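Local coordinates for protein lectin 2 (Agrocybe aegerita, PDB 4TQM) that binds N-acetylglucosamine at several sites around a seven-bladed beta-propeller and, as a fungal lectin, probably recognises glycans ending in this sugar, at residues V75-A80 and R118-I123; V82-N87 and K98-N103; K266-D271 and G315-A320. The protein carries 1 engineered substitution. One frame throughout, in Å; residues are numbered along the deposited sequence.

In the fold
Interactions 1 and 2 lie on the same side of the chain's centre, their centres about 9 Å apart, and share the sheet that contains strands 73-77 and 82-85, whereas interaction 3 sits opposite. Interaction 1 is fully buried, with no direct hydrogen bond between its segments: apolar side chains and one arginine stem join two successive blades. Interaction 2, nested within the loop closed by interaction 1, is partly buried, toward the outside of the blade, and pairs its outer two strands through backbone hydrogen bonds. Interaction 3 again joins two blades, nearer the rim, with waters bridging the backbones. A GlcNAc is held in each, by a backbone amide, an asparagine and an aspartate respectively, with a galactose beside the first.

Interaction 1 (V75-A80 and R118-I123). With NAG (2-acetamido-2-deoxy-beta-D-glucopyranose), chain B; GAL (beta-D-galactopyranose), chain C.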
loop_
_atom_site.group_PDB
_atom_site.type_symbol
_atom_site.label_atom_id
_atom_site.label_comp_id
_atom_site.label_asym_id
_atom_site.label_seq_id
_atom_site.Cartn_x
_atom_site.Cartn_y
_atom_site.Cartn_z
ATOM N N VAL A 75 11.972 -4.723 7.067
ATOM C CA VAL A 75 12.365 -5.669 6.026
ATOM C C VAL A 75 12.932 -4.947 4.808
ATOM O O VAL A 75 12.364 -3.956 4.346
ATOM C CB VAL A 75 11.176 -6.544 5.579
ATOM C CG1 VAL A 75 11.642 -7.630 4.618
ATOM C CG2 VAL A 75 10.483 -7.163 6.788
ATOM N N GLY A 76 14.048 -5.450 4.291
ATOM C CA GLY A 76 14.694 -4.850 3.139
ATOM C C GLY A 76 15.167 -5.843 2.093
ATOM O O GLY A 76 16.041 -6.672 2.348
ATOM N N PHE A 77 14.573 -5.754 0.908
ATOM C CA PHE A 77 15.021 -6.491 -0.261
ATOM C C PHE A 77 16.203 -5.744 -0.869
ATOM O O PHE A 77 16.019 -4.768 -1.620
ATOM C CB PHE A 77 13.891 -6.598 -1.288
ATOM C CG PHE A 77 12.674 -7.334 -0.790
ATOM C CD1 PHE A 77 12.516 -8.690 -1.044
ATOM C CD2 PHE A 77 11.682 -6.670 -0.083
ATOM C CE1 PHE A 77 11.396 -9.372 -0.596
ATOM C CE2 PHE A 77 10.557 -7.348 0.371
ATOM C CZ PHE A 77 10.416 -8.699 0.114
ATOM N N GLY A 78 17.405 -6.201 -0.524
ATOM C CA GLY A 78 18.644 -5.564 -0.940
ATOM C C GLY A 78 19.365 -6.335 -2.028
ATOM O O GLY A 78 18.725 -6.948 -2.880
ATOM N N ASN A 79 20.695 -6.312 -2.004
ATOM C CA ASN A 79 21.470 -6.920 -3.085
ATOM C C ASN A 79 21.643 -8.434 -2.966
ATOM O O ASN A 79 21.240 -9.184 -3.855
ATOM C CB ASN A 79 22.830 -6.233 -3.230
ATOM C CG ASN A 79 22.714 -4.838 -3.817
ATOM O OD1 ASN A 79 21.822 -4.563 -4.626
ATOM N ND2 ASN A 79 23.611 -3.946 -3.409
ATOM N N ALA A 80 22.238 -8.883 -1.868
ATOM C CA ALA A 80 22.552 -10.300 -1.712
ATOM C C ALA A 80 21.378 -11.116 -1.172
ATOM O O ALA A 80 21.460 -12.344 -1.076
ATOM C CB ALA A 80 23.785 -10.480 -0.831
ATOM N N ARG A 118 7.558 -7.037 -5.247
ATOM C CA ARG A 118 7.893 -7.827 -4.065
ATOM C C ARG A 118 7.077 -7.395 -2.845
ATOM O O ARG A 118 7.132 -6.241 -2.419
ATOM C CB ARG A 118 9.398 -7.770 -3.776
ATOM C CG ARG A 118 10.232 -8.728 -4.629
ATOM C CD ARG A 118 11.701 -8.326 -4.665
ATOM N NE ARG A 118 11.888 -7.056 -5.363
ATOM C CZ ARG A 118 13.064 -6.461 -5.545
ATOM N NH1 ARG A 118 14.175 -7.015 -5.075
ATOM N NH2 ARG A 118 13.127 -5.306 -6.196
ATOM N N TYR A 119 6.320 -8.341 -2.297
ATOM C CA TYR A 119 5.406 -8.094 -1.190
ATOM C C TYR A 119 5.694 -9.010 -0.003
ATOM O O TYR A 119 6.339 -10.060 -0.143
ATOM C CB TYR A 119 3.963 -8.348 -1.631
ATOM C CG TYR A 119 3.418 -7.396 -2.673
ATOM C CD1 TYR A 119 3.629 -6.026 -2.577
ATOM C CD2 TYR A 119 2.675 -7.870 -3.746
ATOM C CE1 TYR A 119 3.119 -5.161 -3.522
ATOM C CE2 TYR A 119 2.163 -7.013 -4.697
ATOM C CZ TYR A 119 2.386 -5.661 -4.582
ATOM O OH TYR A 119 1.876 -4.810 -5.532
ATOM N N LEU A 120 5.184 -8.607 1.159
ATOM C CA LEU A 120 5.202 -9.429 2.360
ATOM C C LEU A 120 3.766 -9.605 2.848
ATOM O O LEU A 120 3.078 -8.625 3.142
ATOM C CB LEU A 120 6.043 -8.760 3.444
ATOM C CG LEU A 120 7.511 -8.540 3.075
ATOM C CD1 LEU A 120 8.100 -7.425 3.910
ATOM C CD2 LEU A 120 8.307 -9.822 3.256
ATOM N N ALA A 121 3.311 -10.853 2.924
ATOM C CA ALA A 121 1.919 -11.128 3.264
ATOM C C ALA A 121 1.750 -12.471 3.962
ATOM O O ALA A 121 2.449 -13.436 3.657
ATOM C CB ALA A 121 1.051 -11.075 2.013
ATOM N N ASP A 122 0.809 -12.521 4.897
ATOM C CA ASP A 122 0.472 -13.754 5.592
ATOM C C ASP A 122 -0.608 -14.491 4.802
ATOM O O ASP A 122 -1.766 -14.542 5.213
ATOM C CB ASP A 122 -0.020 -13.430 7.004
ATOM C CG ASP A 122 -0.309 -14.668 7.829
ATOM O OD1 ASP A 122 0.189 -15.758 7.477
ATOM O OD2 ASP A 122 -1.030 -14.544 8.840
ATOM N N ILE A 123 -0.224 -15.056 3.661
ATOM C CA ILE A 123 -1.182 -15.692 2.761
ATOM C C ILE A 123 -1.701 -17.028 3.291
ATOM O O ILE A 123 -2.719 -17.537 2.814
ATOM C CB ILE A 123 -0.586 -15.907 1.355
ATOM C CG1 ILE A 123 0.643 -16.817 1.426
ATOM C CG2 ILE A 123 -0.240 -14.571 0.710
ATOM C CD1 ILE A 123 1.235 -17.151 0.070
HETATM C C1 NAG B . 25.102 -4.782 1.960
HETATM C C2 NAG B . 23.696 -4.388 2.410
HETATM C C3 NAG B . 23.725 -3.789 3.809
HETATM C C4 NAG B . 24.456 -4.731 4.758
HETATM C C5 NAG B . 25.850 -5.010 4.207
HETATM C C6 NAG B . 26.637 -5.947 5.113
HETATM C C7 NAG B . 22.302 -3.892 0.501
HETATM C C8 NAG B . 21.692 -2.856 -0.399
HETATM N N2 NAG B . 23.107 -3.454 1.466
HETATM O O3 NAG B . 22.409 -3.573 4.258
HETATM O O4 NAG B . 24.543 -4.162 6.045
HETATM O O5 NAG B . 25.738 -5.598 2.927
HETATM O O6 NAG B . 26.001 -7.206 5.127
HETATM O O7 NAG B . 22.064 -5.087 0.334
HETATM C C1 GAL C . 27.407 -5.400 -2.210
HETATM C C2 GAL C . 26.085 -5.300 -1.456
HETATM C C3 GAL C . 26.333 -5.482 0.035
HETATM C C4 GAL C . 27.113 -6.771 0.291
HETATM C C5 GAL C . 28.343 -6.847 -0.613
HETATM C C6 GAL C . 29.061 -8.185 -0.456
HETATM O O2 GAL C . 25.478 -4.048 -1.697
HETATM O O3 GAL C . 25.096 -5.524 0.711
HETATM O O4 GAL C . 26.269 -7.882 0.068
HETATM O O5 GAL C . 27.965 -6.674 -1.965
HETATM O O6 GAL C . 30.120 -8.270 -1.386
HETATM O O HOH W 1 16.797 -5.665 -4.581
#
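R118 runs along the ring of F77. CB sits almost squarely over the centre of the ring, 4.1 Å from the centroid and 9° off the normal, a CH-pi contact. CD then comes down at the near rim, 3.7 Å from F77 CD1. A bend about the CG-CD bond (chi3 -67°) carries the guanidinium past the ring to F77 CB, its plane inclined to that of the ring. At the tip, NH1 donates to a water at 3.0 Å, which lies 2.9 Å from G78 O, while F104 O takes a second bond from NH1. The charged end is tied down by polar partners beyond the apolar stem. On the other flank L120 places CD2 3.9 Å from F77 CZ and reaches tip to tip toward V75, CD1 resting against its branch point, 3.6 Å from V75 CB and in touch with both methyls. Just past the strand, N79 N gives a straight hydrogen bond (177°) to O7 of a GlcNAc that also binds N46, G52 and W54. This is the face-to-face packing of successive blades in a beta-propeller, strand 73-77 of one four-stranded sheet against strand 117-121 of the next, beside a sugar site.

Interaction 2 (V82-N87 and K98-N103); sequences VYVSVN and KMVIAN. With NAG (2-acetamido-2-deoxy-beta-D-glucopyranose), chain D; NAG (2-acetamido-2-deoxy-beta-D-glucopyranose), chain B.
V84 and K98 form a hydrogen-bonded antiparallel pair, V84 N to K98 O at 2.8 Å and K98 N to V84 O at 3.0 Å. Further along, V82 O accepts from V100 N and V82 N donates to I101 O. Beyond the strand, the side-chain amide of N103 uses both its oxygen and its nitrogen on a GlcNAc: OD1 receives the sugar's O3 hydroxyl at 2.7 Å, and ND2 donates to O4 at 2.7 Å. W111 adds a weak bond to the same OD1.

The non-hydrogen-bonded pair Y83 and M99 packs side chain on side chain. M99 CB lies over one face of the tyrosine ring, displaced toward its rim, and SD makes an oblique Met-aromatic contact 5.4 Å from the centroid. The turn at the end of the methionine (chi3 -62°) brings CE against the phenol, 3.1 Å from Y83 OH, a tight approach. On the face of the sheet opposite Y83 and M99, V82 CG2 lies beside I101 CG2; V84 CG2, on that same face, is met by V100 CG1 at 3.7 Å, nearly at right angles.

Because the amide reads two adjacent hydroxyls in opposite senses, and O3 gives its proton to OD1, the site appears suited to a GlcNAc whose O3 is unsubstituted.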
loop_
_atom_site.group_PDB
_atom_site.type_symbol
_atom_site.label_atom_id
_atom_site.label_comp_id
_atom_site.label_asym_id
_atom_site.label_seq_id
_atom_site.Cartn_x
_atom_site.Cartn_y
_atom_site.Cartn_z
ATOM N N VAL A 82 17.391 -10.831 1.360
ATOM C CA VAL A 82 16.475 -10.075 2.205
ATOM C C VAL A 82 17.017 -9.927 3.627
ATOM O O VAL A 82 17.432 -10.906 4.248
ATOM C CB VAL A 82 15.081 -10.727 2.247
ATOM C CG1 VAL A 82 14.129 -9.897 3.098
ATOM C CG2 VAL A 82 14.532 -10.892 0.833
ATOM N N TYR A 83 17.015 -8.695 4.129
ATOM C CA TYR A 83 17.482 -8.388 5.475
ATOM C C TYR A 83 16.311 -8.042 6.384
ATOM O O TYR A 83 15.364 -7.380 5.962
ATOM C CB TYR A 83 18.455 -7.214 5.441
ATOM C CG TYR A 83 19.749 -7.518 4.729
ATOM C CD1 TYR A 83 20.897 -7.839 5.443
ATOM C CD2 TYR A 83 19.825 -7.486 3.343
ATOM C CE1 TYR A 83 22.084 -8.117 4.797
ATOM C CE2 TYR A 83 21.008 -7.765 2.688
ATOM C CZ TYR A 83 22.134 -8.078 3.420
ATOM O OH TYR A 83 23.315 -8.354 2.770
ATOM N N VAL A 84 16.382 -8.488 7.634
ATOM C CA VAL A 84 15.322 -8.228 8.599
ATOM C C VAL A 84 15.892 -7.729 9.927
ATOM O O VAL A 84 16.712 -8.401 10.550
ATOM C CB VAL A 84 14.471 -9.491 8.865
ATOM C CG1 VAL A 84 13.371 -9.188 9.876
ATOM C CG2 VAL A 84 13.869 -10.029 7.566
ATOM N N SER A 85 15.464 -6.537 10.338
ATOM C CA SER A 85 15.723 -6.024 11.678
ATOM C C SER A 85 14.463 -6.201 12.516
ATOM O O SER A 85 13.499 -5.440 12.383
ATOM C CB SER A 85 16.121 -4.545 11.640
ATOM O OG SER A 85 17.489 -4.382 11.303
ATOM N N VAL A 86 14.475 -7.223 13.365
ATOM C CA VAL A 86 13.318 -7.576 14.178
ATOM C C VAL A 86 12.999 -6.493 15.209
ATOM O O VAL A 86 13.900 -5.892 15.795
ATOM C CB VAL A 86 13.535 -8.935 14.887
ATOM C CG1 VAL A 86 12.357 -9.283 15.785
ATOM C CG2 VAL A 86 13.756 -10.033 13.863
ATOM N N ASN A 87 11.711 -6.229 15.392
ATOM C CA ASN A 87 11.238 -5.371 16.464
ATOM C C ASN A 87 11.432 -6.111 17.782
ATOM O O ASN A 87 10.705 -7.061 18.077
ATOM C CB ASN A 87 9.759 -5.050 16.246
ATOM C CG ASN A 87 9.244 -3.962 17.172
ATOM O OD1 ASN A 87 9.677 -3.843 18.320
ATOM N ND2 ASN A 87 8.304 -3.165 16.675
ATOM N N LYS A 98 19.558 -9.295 10.075
ATOM C CA LYS A 98 19.990 -10.609 9.619
ATOM C C LYS A 98 19.492 -10.848 8.199
ATOM O O LYS A 98 18.369 -10.466 7.862
ATOM C CB LYS A 98 19.455 -11.699 10.551
ATOM C CG LYS A 98 20.306 -11.931 11.801
ATOM C CD LYS A 98 19.496 -12.545 12.937
ATOM C CE LYS A 98 18.561 -13.645 12.451
ATOM N NZ LYS A 98 19.281 -14.802 11.850
ATOM N N MET A 99 20.326 -11.460 7.362
ATOM C CA MET A 99 19.861 -11.878 6.044
ATOM C C MET A 99 19.145 -13.210 6.161
ATOM O O MET A 99 19.761 -14.229 6.475
ATOM C CB MET A 99 20.997 -12.009 5.033
ATOM C CG MET A 99 20.504 -12.635 3.726
ATOM S SD MET A 99 21.783 -12.937 2.509
ATOM C CE MET A 99 22.327 -11.264 2.231
ATOM N N VAL A 100 17.846 -13.201 5.893
ATOM C CA VAL A 100 17.018 -14.372 6.142
ATOM C C VAL A 100 16.906 -15.286 4.926
ATOM O O VAL A 100 16.559 -16.460 5.055
ATOM C CB VAL A 100 15.622 -13.965 6.644
ATOM C CG1 VAL A 100 15.740 -13.252 7.980
ATOM C CG2 VAL A 100 14.927 -13.071 5.625
ATOM N N ILE A 101 17.214 -14.748 3.750
ATOM C CA ILE A 101 17.180 -15.542 2.526
ATOM C C ILE A 101 18.011 -14.899 1.418
ATOM O O ILE A 101 17.956 -13.684 1.207
ATOM C CB ILE A 101 15.719 -15.789 2.046
ATOM C CG1 ILE A 101 15.693 -16.701 0.815
ATOM C CG2 ILE A 101 15.003 -14.474 1.766
ATOM C CD1 ILE A 101 14.297 -16.960 0.286
ATOM N N ALA A 102 18.791 -15.721 0.722
ATOM C CA ALA A 102 19.599 -15.255 -0.402
ATOM C C ALA A 102 18.813 -15.303 -1.713
ATOM O O ALA A 102 19.205 -15.993 -2.661
ATOM C CB ALA A 102 20.872 -16.075 -0.515
ATOM N N ASN A 103 17.702 -14.573 -1.760
ATOM C CA ASN A 103 16.908 -14.451 -2.982
ATOM C C ASN A 103 16.078 -13.168 -2.931
ATOM O O ASN A 103 16.177 -12.405 -1.965
ATOM C CB ASN A 103 16.015 -15.682 -3.175
ATOM C CG ASN A 103 15.726 -15.976 -4.643
ATOM O OD1 ASN A 103 15.478 -15.068 -5.435
ATOM N ND2 ASN A 103 15.764 -17.253 -5.008
HETATM C C1 NAG D . 14.816 -16.460 -11.226
HETATM C C2 NAG D . 14.129 -15.720 -10.084
HETATM C C3 NAG D . 14.735 -16.174 -8.762
HETATM C C4 NAG D . 14.613 -17.689 -8.648
HETATM C C5 NAG D . 15.244 -18.370 -9.859
HETATM C C6 NAG D . 15.014 -19.878 -9.794
HETATM C C7 NAG D . 13.264 -13.540 -10.762
HETATM C C8 NAG D . 13.515 -12.062 -10.825
HETATM N N2 NAG D . 14.253 -14.283 -10.263
HETATM O O3 NAG D . 14.085 -15.552 -7.677
HETATM O O4 NAG D . 15.230 -18.150 -7.463
HETATM O O5 NAG D . 14.704 -17.862 -11.065
HETATM O O6 NAG D . 15.554 -20.496 -10.941
HETATM O O7 NAG D . 12.196 -14.004 -11.167
HETATM C C1 NAG B . 25.102 -4.782 1.960
HETATM C C2 NAG B . 23.696 -4.388 2.410
HETATM C C3 NAG B . 23.725 -3.789 3.809
HETATM C C4 NAG B . 24.456 -4.731 4.758
HETATM C C5 NAG B . 25.850 -5.010 4.207
HETATM C C6 NAG B . 26.637 -5.947 5.113
HETATM C C7 NAG B . 22.302 -3.892 0.501
HETATM C C8 NAG B . 21.692 -2.856 -0.399
HETATM N N2 NAG B . 23.107 -3.454 1.466
HETATM O O3 NAG B . 22.409 -3.573 4.258
HETATM O O4 NAG B . 24.543 -4.162 6.045
HETATM O O5 NAG B . 25.738 -5.598 2.927
HETATM O O6 NAG B . 26.001 -7.206 5.127
HETATM O O7 NAG B . 22.064 -5.087 0.334
#

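Interaction 3 (K266-D271 and G315-A320); sequences KLVIND and GTFQSA. With NAG (2-acetamido-2-deoxy-beta-D-glucopyranose), chain F.
The F317 ring has I269 CD1 over one face, 4.1 Å from the centroid and 28° off the normal, a CH-pi contact. V268 CG2 approaches the same ring obliquely, touching CD2 at 3.6 Å. I269 also meets the base of the side chain, its CG1 lying 3.5 Å from F317 CB; chi1 (-59°) sets CG1 there, and the extended chi2 carries CD1 on over the ring. V268 and I269 form a classic beta bulge, both facing C251 in the neighbouring strand, which is consistent with two successive residues reaching one phenylalanine. The bulge lies at the end of the outermost strand of one propeller blade, while 315-320 is the loop leading into strand 321-324, the outermost of the next. V298 of that next blade touches both I269 and F317.

Solvent joins the backbones: one water donates to V268 O and accepts from F317 N at 2.8 Å, and a second donates to both V268 O and F317 O. D271 CB packs against A320 CB at 4.0 Å. The D271 carboxylate receives a GlcNAc with both oxygens, OD1 taking O3 at 2.6 Å and OD2 taking O4 at 2.8 Å; W278, K276 and N303 also hydrogen-bond the sugar.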
loop_
_atom_site.group_PDB
_atom_site.type_symbol
_atom_site.label_atom_id
_atom_site.label_comp_id
_atom_site.label_asym_id
_atom_site.label_seq_id
_atom_site.Cartn_x
_atom_site.Cartn_y
_atom_site.Cartn_z
ATOM N N LYS A 266 -20.107 0.004 -12.507
ATOM C CA LYS A 266 -21.050 1.112 -12.397
ATOM C C LYS A 266 -20.376 2.415 -11.971
ATOM O O LYS A 266 -19.470 2.412 -11.132
ATOM C CB LYS A 266 -22.154 0.766 -11.393
ATOM C CG LYS A 266 -22.859 -0.558 -11.661
ATOM C CD LYS A 266 -23.906 -0.847 -10.596
ATOM C CE LYS A 266 -24.475 -2.252 -10.735
ATOM N NZ LYS A 266 -25.450 -2.555 -9.646
ATOM N N LEU A 267 -20.833 3.525 -12.546
ATOM C CA LEU A 267 -20.339 4.850 -12.181
ATOM C C LEU A 267 -21.041 5.330 -10.912
ATOM O O LEU A 267 -22.242 5.603 -10.925
ATOM C CB LEU A 267 -20.573 5.843 -13.322
ATOM C CG LEU A 267 -20.060 7.272 -13.132
ATOM C CD1 LEU A 267 -18.553 7.280 -12.947
ATOM C CD2 LEU A 267 -20.448 8.142 -14.312
ATOM N N VAL A 268 -20.286 5.434 -9.820
ATOM C CA VAL A 268 -20.874 5.721 -8.514
ATOM C C VAL A 268 -20.596 7.139 -8.013
ATOM O O VAL A 268 -21.331 7.665 -7.173
ATOM C CB VAL A 268 -20.382 4.718 -7.457
ATOM C CG1 VAL A 268 -20.860 3.317 -7.800
ATOM C CG2 VAL A 268 -18.864 4.760 -7.358
ATOM N N ILE A 269 -19.526 7.746 -8.518
ATOM C CA ILE A 269 -19.157 9.108 -8.146
ATOM C C ILE A 269 -18.781 9.885 -9.394
ATOM O O ILE A 269 -17.916 9.453 -10.158
ATOM C CB ILE A 269 -17.947 9.126 -7.197
ATOM C CG1 ILE A 269 -18.255 8.345 -5.920
ATOM C CG2 ILE A 269 -17.548 10.559 -6.867
ATOM C CD1 ILE A 269 -17.031 7.960 -5.131
ATOM N N ASN A 270 -19.422 11.032 -9.603
ATOM C CA ASN A 270 -19.121 11.856 -10.768
ATOM C C ASN A 270 -17.988 12.837 -10.490
ATOM O O ASN A 270 -18.113 14.034 -10.747
ATOM C CB ASN A 270 -20.373 12.595 -11.242
ATOM C CG ASN A 270 -21.501 11.650 -11.602
ATOM O OD1 ASN A 270 -21.523 11.081 -12.694
ATOM N ND2 ASN A 270 -22.442 11.473 -10.682
ATOM N N ASP A 271 -16.883 12.318 -9.966
ATOM C CA ASP A 271 -15.739 13.149 -9.611
ATOM C C ASP A 271 -14.498 12.281 -9.421
ATOM O O ASP A 271 -14.551 11.063 -9.612
ATOM C CB ASP A 271 -16.035 13.934 -8.333
ATOM C CG ASP A 271 -15.405 15.315 -8.334
ATOM O OD1 ASP A 271 -14.286 15.464 -8.871
ATOM O OD2 ASP A 271 -16.034 16.253 -7.794
ATOM N N GLY A 315 -21.702 0.149 -1.197
ATOM C CA GLY A 315 -20.957 0.305 -2.432
ATOM C C GLY A 315 -21.520 1.407 -3.311
ATOM O O GLY A 315 -21.047 1.619 -4.432
ATOM N N THR A 316 -22.542 2.098 -2.811
ATOM C CA THR A 316 -23.027 3.319 -3.450
ATOM C C THR A 316 -22.501 4.510 -2.662
ATOM O O THR A 316 -22.274 4.408 -1.454
ATOM C CB THR A 316 -24.568 3.375 -3.528
ATOM O OG1 THR A 316 -25.121 3.444 -2.207
ATOM C CG2 THR A 316 -25.115 2.148 -4.252
ATOM N N PHE A 317 -22.305 5.634 -3.342
ATOM C CA PHE A 317 -21.618 6.771 -2.739
ATOM C C PHE A 317 -22.398 8.078 -2.836
ATOM O O PHE A 317 -23.182 8.285 -3.766
ATOM C CB PHE A 317 -20.243 6.959 -3.388
ATOM C CG PHE A 317 -19.256 5.879 -3.047
ATOM C CD1 PHE A 317 -18.396 6.024 -1.967
ATOM C CD2 PHE A 317 -19.187 4.718 -3.801
ATOM C CE1 PHE A 317 -17.486 5.034 -1.645
ATOM C CE2 PHE A 317 -18.278 3.721 -3.484
ATOM C CZ PHE A 317 -17.427 3.879 -2.402
ATOM N N GLN A 318 -22.177 8.958 -1.867
ATOM C CA GLN A 318 -22.685 10.319 -1.961
ATOM C C GLN A 318 -21.690 11.155 -2.751
ATOM O O GLN A 318 -20.550 10.738 -2.956
ATOM C CB GLN A 318 -22.937 10.910 -0.573
ATOM C CG GLN A 318 -24.267 10.478 0.028
ATOM C CD GLN A 318 -25.430 10.730 -0.921
ATOM O OE1 GLN A 318 -25.903 9.816 -1.603
ATOM N NE2 GLN A 318 -25.888 11.976 -0.975
ATOM N N SER A 319 -22.124 12.324 -3.213
ATOM C CA SER A 319 -21.278 13.157 -4.062
ATOM C C SER A 319 -20.060 13.674 -3.302
ATOM O O SER A 319 -20.108 13.866 -2.086
ATOM C CB SER A 319 -22.077 14.323 -4.647
ATOM O OG SER A 319 -22.642 15.123 -3.623
ATOM N N ALA A 320 -18.969 13.887 -4.031
ATOM C CA ALA A 320 -17.729 14.377 -3.446
ATOM C C ALA A 320 -17.843 15.844 -3.041
ATOM O O ALA A 320 -18.493 16.638 -3.723
ATOM C CB ALA A 320 -16.583 14.187 -4.422
HETATM C C1 NAG F . -12.021 21.173 -8.934
HETATM C C2 NAG F . -11.807 19.722 -8.514
HETATM C C3 NAG F . -13.059 18.897 -8.783
HETATM C C4 NAG F . -14.256 19.557 -8.110
HETATM C C5 NAG F . -14.360 21.030 -8.497
HETATM C C6 NAG F . -15.482 21.690 -7.704
HETATM C C7 NAG F . -9.519 18.949 -8.500
HETATM C C8 NAG F . -8.478 18.098 -9.162
HETATM N N2 NAG F . -10.649 19.151 -9.175
HETATM O O3 NAG F . -12.885 17.594 -8.274
HETATM O O4 NAG F . -15.450 18.891 -8.463
HETATM O O5 NAG F . -13.140 21.710 -8.256
HETATM O O6 NAG F . -15.619 23.036 -8.096
HETATM O O7 NAG F . -9.315 19.428 -7.384
HETATM O O HOH W 2 -23.442 5.951 -5.864
HETATM O O HOH W 3 -22.612 9.908 -6.056
#